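Local coordinates for porin (Rhodobacter blasticus, PDB 3PRN), which forms, as a homotrimer, channels across the outer membrane that let small hydrophilic solutes, up to about 0.6 kDa, diffuse through passively, at residues Y7-L12 / S28-I33; N76-S81 / V135-S140; A110-F115 / N191-V196. The protein carries 1 engineered substitution. One frame throughout, in Å; residues are numbered along the deposited sequence.

Contact 1 of 3, residues Y7-L12 / S28-I33; sequences YGRFGL and SSRLRI. With MG (magnesium ion), chain B.
Two like-charged guanidinium groups are stacked here. That of Arg9 lies flat on that of Arg30, with centres 3.9 Å apart and planes 25° apart. The two side chains run side by side and point the same way. NH2 of Arg9 sits over the centre of the Arg30 group, 3.4 Å from its CZ. Stacking sets face against face and keeps the N-H edges available for other partners. At one edge of Arg30, NH1 donates an in-plane bond of 3.1 Å to OH of Tyr7. NE of Arg30 forms a salt bridge with Asp56, which probably offsets part of the repulsion. Arg9 NE donates to a water, which in turn donates to OG of Ser28.

The two strands form the first hairpin of the 16-stranded antiparallel porin barrel. Hydrogen-bonded pairs Tyr7-Arg32 and Arg9-Arg30 set the register. Their side chains share one face, where Arg9 touches Tyr102 and Glu103 of a loop. This is consistent with the arginine-rich channel wall of general porins. Phe10, Ser29 and Leu31 take the other face, which packs on the second subunit.

Tyr7 also meets Arg32. CB of Arg32 makes a CH-pi contact over the ring centre, 4.2 Å from the centroid. The chain bends at chi3 (-76°), which places NE. Tyr7 OH sits over the centre of one guanidinium face, 3.6 Å from CZ. NE of Arg32 bonds to Gln54.

Ser28 OG binds the magnesium ion at 2.1 Å. Asp57 and three waters are its other ligands. Ser28 OG is also hydrogen-bonded to Glu103.

Contact 2 of 3, residues N76-S81 / V135-S140; sequences NGVTVS and VTYSIS
In Tyr137, CG is anti to the backbone N (chi1 -177°), and in Val78 CG1 is anti to its own N (180°), with CG2 beside that N. Both residues point to one face of the sheet as a non-hydrogen-bonded pair, and these torsions bring ring and CG2 together there. CG2 of Val78 lies 3.6 Å from CD1 of Tyr137, at an oblique approach to the ring. The same CD1 is 3.4 Å from O of Gly77, which sits near the ring plane at its edge. Gly77 O also accepts a bond of 3.2 Å from N of Ser138.

Beyond this end Thr79 and Thr136 form an antiparallel hydrogen-bonded pair, and each of its two N-H...O bonds is 2.9 Å long. Their side chains lie side by side on the opposite face, with OG1 of Thr136 3.6 Å from CB of Thr79. OG1 of Thr79 bonds to OG of Ser74. Val80 and Val135 join Val78 and Tyr137 on their face, with CG2 of Val80 4.3 Å from CG2 of Val135.

A bound detergent molecule lies near Val80. The apolar face is consistent with the lipid-facing surface of a porin barrel, while backbone bonds hold the strands together.

Contact 3 of 3, residues A110-F115 / N191-V196; sequences AQSSFF and NDIAFV
Asn191 reaches Ser113 with its amide. CG is anti to the backbone N (chi1 -178°), which carries the group toward the 110-115 segment. ND2 makes a weak, bent bond to O of Ser113, 3.2 Å long with an angle of 125° at the hydrogen. Its stronger partner is O of Ala185. OD1 accepts a bond from N of Leu217. OD1 also receives a bond of 2.9 Å from a water, and that water accepts one of 3.0 Å from N of Ser113. The amide therefore meets Ser113 both directly, through ND2, and by way of the water, through OD1. Several partners hold this buried group and probably fix its rotation.

Ile193 follows, at the start of strand 193-200, and makes the apolar part of the contact. Its CD1 is 3.8 Å from CB of Phe114 and lies obliquely to the ring, 3.9 Å from CD2. The two side chains cross at about a right angle. With CD1 anti to CA (chi2 176°), the methyl extends to Phe114 and also comes 3.8 Å from OG of Ser112. The other branch, CG2, packs on CB of Ser112 at 3.9 Å. Phe89 of the short helix 88-91 touches Ile193 and Ser112, and meets the ring of Phe114 edge-to-face.

Strand 193-200 belongs to the barrel wall, whereas 110-115 lies in the long excursion between strands 78-83 and 131-138. Such a contact is typical of the porin fold, in which the long third loop folds into the barrel, rests against the wall and narrows the channel to an eyelet.

Overall arrangement
All three contacts reach the same closed sheet. Contacts 1 and 2 each join neighbouring strands, while contact 3 joins a strand to a long loop. That loop links the two strands of contact 2, 78-83 and 131-138. It also carries Tyr102 and Glu103, which touch Arg9 of contact 1. Contacts 1 and 3 lie on opposite sides of the chain's centre, with their own centres 27 Å apart. Contact 2 is 31 Å from contact 1 and 23 Å from contact 3, centre to centre. None touches another, and the nearest atoms of contacts 2 and 3 are about 12 Å apart. Among the three, contact 1 alone holds a magnesium ligand and meets another subunit.

Contact 1 of 3, residues Y7-L12 / S28-I33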
loop_
_atom_site.group_PDB
_atom_site.type_symbol
_atom_site.label_atom_id
_atom_site.label_comp_id
_atom_site.label_asym_id
_atom_site.label_seq_id
_atom_site.Cartn_x
_atom_site.Cartn_y
_atom_site.Cartn_z
ATOM N N TYR A 7 -6.252 11.227 7.949
ATOM C CA TYR A 7 -7.594 11.684 8.278
ATOM C C TYR A 7 -8.619 10.916 7.450
ATOM O O TYR A 7 -8.306 10.313 6.421
ATOM C CB TYR A 7 -7.767 13.177 8.042
ATOM C CG TYR A 7 -7.786 13.733 6.643
ATOM C CD1 TYR A 7 -8.873 13.540 5.803
ATOM C CD2 TYR A 7 -6.689 14.460 6.182
ATOM C CE1 TYR A 7 -8.866 14.069 4.506
ATOM C CE2 TYR A 7 -6.655 15.008 4.903
ATOM C CZ TYR A 7 -7.751 14.805 4.080
ATOM O OH TYR A 7 -7.753 15.346 2.809
ATOM N N GLY A 8 -9.839 10.850 8.005
ATOM C CA GLY A 8 -10.945 10.302 7.256
ATOM C C GLY A 8 -11.996 11.466 7.214
ATOM O O GLY A 8 -11.988 12.329 8.107
ATOM N N ARG A 9 -12.786 11.466 6.151
ATOM C CA ARG A 9 -13.895 12.432 6.083
ATOM C C ARG A 9 -15.026 11.766 5.316
ATOM O O ARG A 9 -14.770 11.011 4.356
ATOM C CB ARG A 9 -13.501 13.778 5.512
ATOM C CG ARG A 9 -13.354 13.801 3.984
ATOM C CD ARG A 9 -12.766 15.143 3.528
ATOM N NE ARG A 9 -12.741 15.181 2.087
ATOM C CZ ARG A 9 -12.005 16.055 1.370
ATOM N NH1 ARG A 9 -11.243 16.946 1.941
ATOM N NH2 ARG A 9 -12.122 15.936 0.049
ATOM N N PHE A 10 -16.262 12.127 5.683
ATOM C CA PHE A 10 -17.399 11.619 4.880
ATOM C C PHE A 10 -18.580 12.577 5.057
ATOM O O PHE A 10 -18.636 13.256 6.100
ATOM C CB PHE A 10 -17.728 10.170 5.281
ATOM C CG PHE A 10 -18.180 9.968 6.701
ATOM C CD1 PHE A 10 -19.482 10.234 7.066
ATOM C CD2 PHE A 10 -17.319 9.508 7.688
ATOM C CE1 PHE A 10 -19.927 10.080 8.375
ATOM C CE2 PHE A 10 -17.781 9.312 8.981
ATOM C CZ PHE A 10 -19.060 9.597 9.332
ATOM N N GLY A 11 -19.519 12.623 4.129
ATOM C CA GLY A 11 -20.650 13.537 4.282
ATOM C C GLY A 11 -21.428 13.497 2.944
ATOM O O GLY A 11 -21.267 12.568 2.141
ATOM N N LEU A 12 -22.232 14.521 2.754
ATOM C CA LEU A 12 -23.095 14.636 1.596
ATOM C C LEU A 12 -22.561 15.779 0.714
ATOM O O LEU A 12 -22.159 16.821 1.234
ATOM C CB LEU A 12 -24.534 14.996 2.039
ATOM C CG LEU A 12 -25.221 13.907 2.871
ATOM C CD1 LEU A 12 -26.482 14.485 3.524
ATOM C CD2 LEU A 12 -25.564 12.705 2.010
ATOM N N SER A 28 -19.863 11.569 -0.359
ATOM C CA SER A 28 -18.488 11.743 -0.795
ATOM C C SER A 28 -17.582 11.525 0.424
ATOM O O SER A 28 -17.802 12.155 1.463
ATOM C CB SER A 28 -18.272 13.150 -1.361
ATOM O OG SER A 28 -16.907 13.392 -1.621
ATOM N N SER A 29 -16.501 10.780 0.211
ATOM C CA SER A 29 -15.626 10.476 1.348
ATOM C C SER A 29 -14.197 10.268 0.899
ATOM O O SER A 29 -13.932 10.062 -0.291
ATOM C CB SER A 29 -16.181 9.224 2.058
ATOM O OG SER A 29 -16.203 8.148 1.174
ATOM N N ARG A 30 -13.284 10.371 1.871
ATOM C CA ARG A 30 -11.851 10.262 1.523
ATOM C C ARG A 30 -11.116 9.640 2.720
ATOM O O ARG A 30 -11.394 9.995 3.861
ATOM C CB ARG A 30 -11.283 11.659 1.259
ATOM C CG ARG A 30 -9.736 11.684 1.214
ATOM C CD ARG A 30 -9.185 13.056 0.931
ATOM N NE ARG A 30 -9.514 13.527 -0.400
ATOM C CZ ARG A 30 -9.112 14.722 -0.885
ATOM N NH1 ARG A 30 -8.373 15.554 -0.180
ATOM N NH2 ARG A 30 -9.504 15.017 -2.116
ATOM N N LEU A 31 -10.178 8.752 2.444
ATOM C CA LEU A 31 -9.296 8.259 3.497
ATOM C C LEU A 31 -7.861 8.653 3.095
ATOM O O LEU A 31 -7.469 8.322 1.939
ATOM C CB LEU A 31 -9.423 6.764 3.690
ATOM C CG LEU A 31 -8.308 6.129 4.552
ATOM C CD1 LEU A 31 -8.398 6.699 5.956
ATOM C CD2 LEU A 31 -8.493 4.624 4.597
ATOM N N ARG A 32 -7.128 9.373 3.934
ATOM C CA ARG A 32 -5.756 9.715 3.601
ATOM C C ARG A 32 -4.816 9.155 4.693
ATOM O O ARG A 32 -5.003 9.422 5.905
ATOM C CB ARG A 32 -5.542 11.253 3.490
ATOM C CG ARG A 32 -4.047 11.580 3.269
ATOM C CD ARG A 32 -3.868 13.131 3.287
ATOM N NE ARG A 32 -4.340 13.671 2.013
ATOM C CZ ARG A 32 -4.350 14.958 1.662
ATOM N NH1 ARG A 32 -3.878 15.909 2.493
ATOM N NH2 ARG A 32 -4.820 15.302 0.457
ATOM N N ILE A 33 -3.790 8.395 4.272
ATOM C CA ILE A 33 -2.765 7.931 5.175
ATOM C C ILE A 33 -1.409 8.438 4.694
ATOM O O ILE A 33 -1.059 8.173 3.538
ATOM C CB ILE A 33 -2.709 6.384 5.240
ATOM C CG1 ILE A 33 -3.964 5.795 5.886
ATOM C CG2 ILE A 33 -1.527 5.865 6.062
ATOM C CD1 ILE A 33 -4.257 4.372 5.428
HETATM MG MG MG B . -15.772 12.606 -3.140
HETATM O O HOH W 1 -14.363 13.722 0.447
HETATM O O HOH W 2 -13.590 12.547 -1.923
HETATM O O HOH W 3 -14.237 11.964 -4.995
HETATM O O HOH W 4 -17.272 12.627 -4.883
#

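Contact 2 of 3, residues N76-S81 / V135-S140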
loop_
_atom_site.group_PDB
_atom_site.type_symbol
_atom_site.label_atom_id
_atom_site.label_comp_id
_atom_site.label_asym_id
_atom_site.label_seq_id
_atom_site.Cartn_x
_atom_site.Cartn_y
_atom_site.Cartn_z
ATOM N N ASN A 76 18.758 23.872 10.073
ATOM C CA ASN A 76 18.716 25.283 10.475
ATOM C C ASN A 76 17.643 26.092 9.772
ATOM O O ASN A 76 18.002 27.186 9.252
ATOM C CB ASN A 76 20.067 25.899 10.050
ATOM C CG ASN A 76 21.106 26.103 11.145
ATOM O OD1 ASN A 76 21.403 25.180 11.895
ATOM N ND2 ASN A 76 21.702 27.278 11.255
ATOM N N GLY A 77 16.412 25.604 9.735
ATOM C CA GLY A 77 15.362 26.416 9.075
ATOM C C GLY A 77 15.339 26.231 7.563
ATOM O O GLY A 77 14.463 26.779 6.864
ATOM N N VAL A 78 16.332 25.609 6.950
ATOM C CA VAL A 78 16.334 25.420 5.506
ATOM C C VAL A 78 15.919 23.969 5.189
ATOM O O VAL A 78 16.427 23.023 5.797
ATOM C CB VAL A 78 17.732 25.654 4.902
ATOM C CG1 VAL A 78 17.711 25.442 3.402
ATOM C CG2 VAL A 78 18.211 27.078 5.211
ATOM N N THR A 79 15.038 23.790 4.238
ATOM C CA THR A 79 14.619 22.440 3.818
ATOM C C THR A 79 14.772 22.315 2.310
ATOM O O THR A 79 14.368 23.192 1.535
ATOM C CB THR A 79 13.227 22.085 4.273
ATOM O OG1 THR A 79 13.098 22.129 5.691
ATOM C CG2 THR A 79 12.823 20.650 3.841
ATOM N N VAL A 80 15.467 21.251 1.879
ATOM C CA VAL A 80 15.612 20.974 0.471
ATOM C C VAL A 80 14.844 19.662 0.224
ATOM O O VAL A 80 15.066 18.716 0.986
ATOM C CB VAL A 80 17.051 20.836 0.025
ATOM C CG1 VAL A 80 17.124 20.598 -1.487
ATOM C CG2 VAL A 80 17.863 22.105 0.304
ATOM N N SER A 81 13.973 19.625 -0.739
ATOM C CA SER A 81 13.158 18.471 -1.072
ATOM C C SER A 81 13.300 18.124 -2.536
ATOM O O SER A 81 13.580 18.945 -3.407
ATOM C CB SER A 81 11.696 18.614 -0.628
ATOM O OG SER A 81 11.156 19.751 -1.229
ATOM N N VAL A 135 12.998 24.336 -2.371
ATOM C CA VAL A 135 13.806 24.823 -1.249
ATOM C C VAL A 135 12.922 25.762 -0.463
ATOM O O VAL A 135 12.276 26.639 -1.092
ATOM C CB VAL A 135 15.037 25.583 -1.757
ATOM C CG1 VAL A 135 15.782 26.168 -0.533
ATOM C CG2 VAL A 135 15.934 24.689 -2.568
ATOM N N THR A 136 12.823 25.590 0.858
ATOM C CA THR A 136 12.103 26.496 1.704
ATOM C C THR A 136 13.033 26.983 2.854
ATOM O O THR A 136 13.903 26.271 3.357
ATOM C CB THR A 136 10.824 25.954 2.349
ATOM O OG1 THR A 136 11.205 24.909 3.267
ATOM C CG2 THR A 136 9.947 25.279 1.296
ATOM N N TYR A 137 12.785 28.243 3.202
ATOM C CA TYR A 137 13.548 28.909 4.230
ATOM C C TYR A 137 12.564 29.691 5.110
ATOM O O TYR A 137 11.899 30.625 4.647
ATOM C CB TYR A 137 14.633 29.790 3.591
ATOM C CG TYR A 137 15.498 30.437 4.674
ATOM C CD1 TYR A 137 15.797 29.718 5.837
ATOM C CD2 TYR A 137 15.978 31.740 4.516
ATOM C CE1 TYR A 137 16.577 30.300 6.841
ATOM C CE2 TYR A 137 16.758 32.324 5.521
ATOM C CZ TYR A 137 17.057 31.604 6.683
ATOM O OH TYR A 137 17.815 32.170 7.660
ATOM N N SER A 138 12.477 29.248 6.359
ATOM C CA SER A 138 11.598 29.866 7.374
ATOM C C SER A 138 12.473 30.631 8.402
ATOM O O SER A 138 13.118 30.007 9.261
ATOM C CB SER A 138 10.785 28.792 8.101
ATOM O OG SER A 138 9.858 28.192 7.207
ATOM N N ILE A 139 12.480 31.946 8.246
ATOM C CA ILE A 139 13.317 32.886 9.010
ATOM C C ILE A 139 12.515 33.866 9.852
ATOM O O ILE A 139 12.537 35.121 9.719
ATOM C CB ILE A 139 14.343 33.527 8.034
ATOM C CG1 ILE A 139 14.795 34.926 8.469
ATOM C CG2 ILE A 139 13.801 33.661 6.609
ATOM C CD1 ILE A 139 14.478 36.018 7.445
ATOM N N SER A 140 11.733 33.324 10.807
ATOM C CA SER A 140 10.893 33.991 11.771
ATOM C C SER A 140 9.891 35.004 11.214
ATOM O O SER A 140 10.190 36.180 10.909
ATOM C CB SER A 140 11.682 34.645 12.928
ATOM O OG SER A 140 10.841 35.011 14.011
#

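Contact 3 of 3, residues A110-F115 / N191-V196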
loop_
_atom_site.group_PDB
_atom_site.type_symbol
_atom_site.label_atom_id
_atom_site.label_comp_id
_atom_site.label_asym_id
_atom_site.label_seq_id
_atom_site.Cartn_x
_atom_site.Cartn_y
_atom_site.Cartn_z
ATOM N N ALA A 110 -7.652 30.250 -6.880
ATOM C CA ALA A 110 -7.112 30.604 -8.180
ATOM C C ALA A 110 -7.644 29.691 -9.285
ATOM O O ALA A 110 -7.659 28.455 -9.144
ATOM C CB ALA A 110 -5.602 30.484 -8.129
ATOM N N GLN A 111 -8.026 30.282 -10.420
ATOM C CA GLN A 111 -8.515 29.470 -11.536
ATOM C C GLN A 111 -7.415 29.331 -12.598
ATOM O O GLN A 111 -7.588 29.708 -13.758
ATOM C CB GLN A 111 -9.724 30.162 -12.190
ATOM C CG GLN A 111 -10.842 30.451 -11.206
ATOM C CD GLN A 111 -11.533 29.176 -10.766
ATOM O OE1 GLN A 111 -12.061 28.456 -11.610
ATOM N NE2 GLN A 111 -11.552 28.846 -9.493
ATOM N N SER A 112 -6.275 28.803 -12.194
ATOM C CA SER A 112 -5.150 28.585 -13.128
ATOM C C SER A 112 -4.669 27.147 -12.977
ATOM O O SER A 112 -5.165 26.406 -12.101
ATOM C CB SER A 112 -4.020 29.574 -12.841
ATOM O OG SER A 112 -3.733 29.599 -11.456
ATOM N N SER A 113 -3.816 26.699 -13.847
ATOM C CA SER A 113 -3.225 25.372 -13.853
ATOM C C SER A 113 -1.776 25.505 -13.403
ATOM O O SER A 113 -1.020 26.334 -13.922
ATOM C CB SER A 113 -3.075 24.842 -15.297
ATOM O OG SER A 113 -4.337 24.408 -15.782
ATOM N N PHE A 114 -1.382 24.704 -12.459
ATOM C CA PHE A 114 0.001 24.734 -11.983
ATOM C C PHE A 114 0.308 23.387 -11.314
ATOM O O PHE A 114 -0.638 22.689 -10.926
ATOM C CB PHE A 114 0.191 25.902 -11.021
ATOM C CG PHE A 114 -0.846 25.924 -9.910
ATOM C CD1 PHE A 114 -0.590 25.242 -8.722
ATOM C CD2 PHE A 114 -2.044 26.623 -10.083
ATOM C CE1 PHE A 114 -1.536 25.252 -7.698
ATOM C CE2 PHE A 114 -2.995 26.630 -9.057
ATOM C CZ PHE A 114 -2.742 25.943 -7.864
ATOM N N PHE A 115 1.588 23.031 -11.236
ATOM C CA PHE A 115 1.950 21.774 -10.567
ATOM C C PHE A 115 1.793 21.913 -9.048
ATOM O O PHE A 115 1.962 22.978 -8.450
ATOM C CB PHE A 115 3.402 21.409 -10.884
ATOM C CG PHE A 115 3.605 20.973 -12.305
ATOM C CD1 PHE A 115 2.664 20.127 -12.898
ATOM C CD2 PHE A 115 4.713 21.394 -13.009
ATOM C CE1 PHE A 115 2.834 19.717 -14.205
ATOM C CE2 PHE A 115 4.875 20.974 -14.317
ATOM C CZ PHE A 115 3.965 20.141 -14.901
ATOM N N ASN A 191 2.422 30.188 -19.685
ATOM C CA ASN A 191 1.329 30.260 -18.688
ATOM C C ASN A 191 1.941 30.864 -17.440
ATOM O O ASN A 191 2.378 30.100 -16.557
ATOM C CB ASN A 191 0.825 28.830 -18.473
ATOM C CG ASN A 191 -0.337 28.770 -17.516
ATOM O OD1 ASN A 191 -1.140 29.705 -17.427
ATOM N ND2 ASN A 191 -0.434 27.653 -16.760
ATOM N N ASP A 192 2.120 32.170 -17.356
ATOM C CA ASP A 192 2.780 32.777 -16.223
ATOM C C ASP A 192 1.732 33.302 -15.247
ATOM O O ASP A 192 0.816 34.055 -15.627
ATOM C CB ASP A 192 3.789 33.853 -16.614
ATOM C CG ASP A 192 4.763 33.385 -17.672
ATOM O OD1 ASP A 192 5.210 32.223 -17.693
ATOM O OD2 ASP A 192 5.076 34.202 -18.602
ATOM N N ILE A 193 1.787 32.834 -13.994
ATOM C CA ILE A 193 0.706 33.164 -13.073
ATOM C C ILE A 193 1.225 33.902 -11.866
ATOM O O ILE A 193 2.419 33.843 -11.562
ATOM C CB ILE A 193 -0.081 31.879 -12.701
ATOM C CG1 ILE A 193 0.830 30.863 -11.959
ATOM C CG2 ILE A 193 -0.684 31.295 -13.967
ATOM C CD1 ILE A 193 0.033 29.627 -11.507
ATOM N N ALA A 194 0.365 34.635 -11.167
ATOM C CA ALA A 194 0.875 35.404 -10.030
ATOM C C ALA A 194 -0.242 35.589 -9.007
ATOM O O ALA A 194 -1.400 35.567 -9.368
ATOM C CB ALA A 194 1.397 36.782 -10.416
ATOM N N PHE A 195 0.143 35.801 -7.788
ATOM C CA PHE A 195 -0.758 35.977 -6.688
ATOM C C PHE A 195 -0.228 37.044 -5.741
ATOM O O PHE A 195 0.967 37.110 -5.427
ATOM C CB PHE A 195 -0.852 34.642 -5.904
ATOM C CG PHE A 195 -1.275 34.762 -4.472
ATOM C CD1 PHE A 195 -2.539 35.261 -4.147
ATOM C CD2 PHE A 195 -0.480 34.253 -3.442
ATOM C CE1 PHE A 195 -2.983 35.297 -2.836
ATOM C CE2 PHE A 195 -0.898 34.325 -2.121
ATOM C CZ PHE A 195 -2.159 34.797 -1.807
ATOM N N VAL A 196 -1.150 37.846 -5.216
ATOM C CA VAL A 196 -0.759 38.775 -4.159
ATOM C C VAL A 196 -1.956 38.780 -3.201
ATOM O O VAL A 196 -3.086 38.824 -3.702
ATOM C CB VAL A 196 -0.569 40.220 -4.673
ATOM C CG1 VAL A 196 -0.275 41.092 -3.471
ATOM C CG2 VAL A 196 0.604 40.291 -5.657
HETATM O O HOH W 5 -3.388 28.961 -15.783
#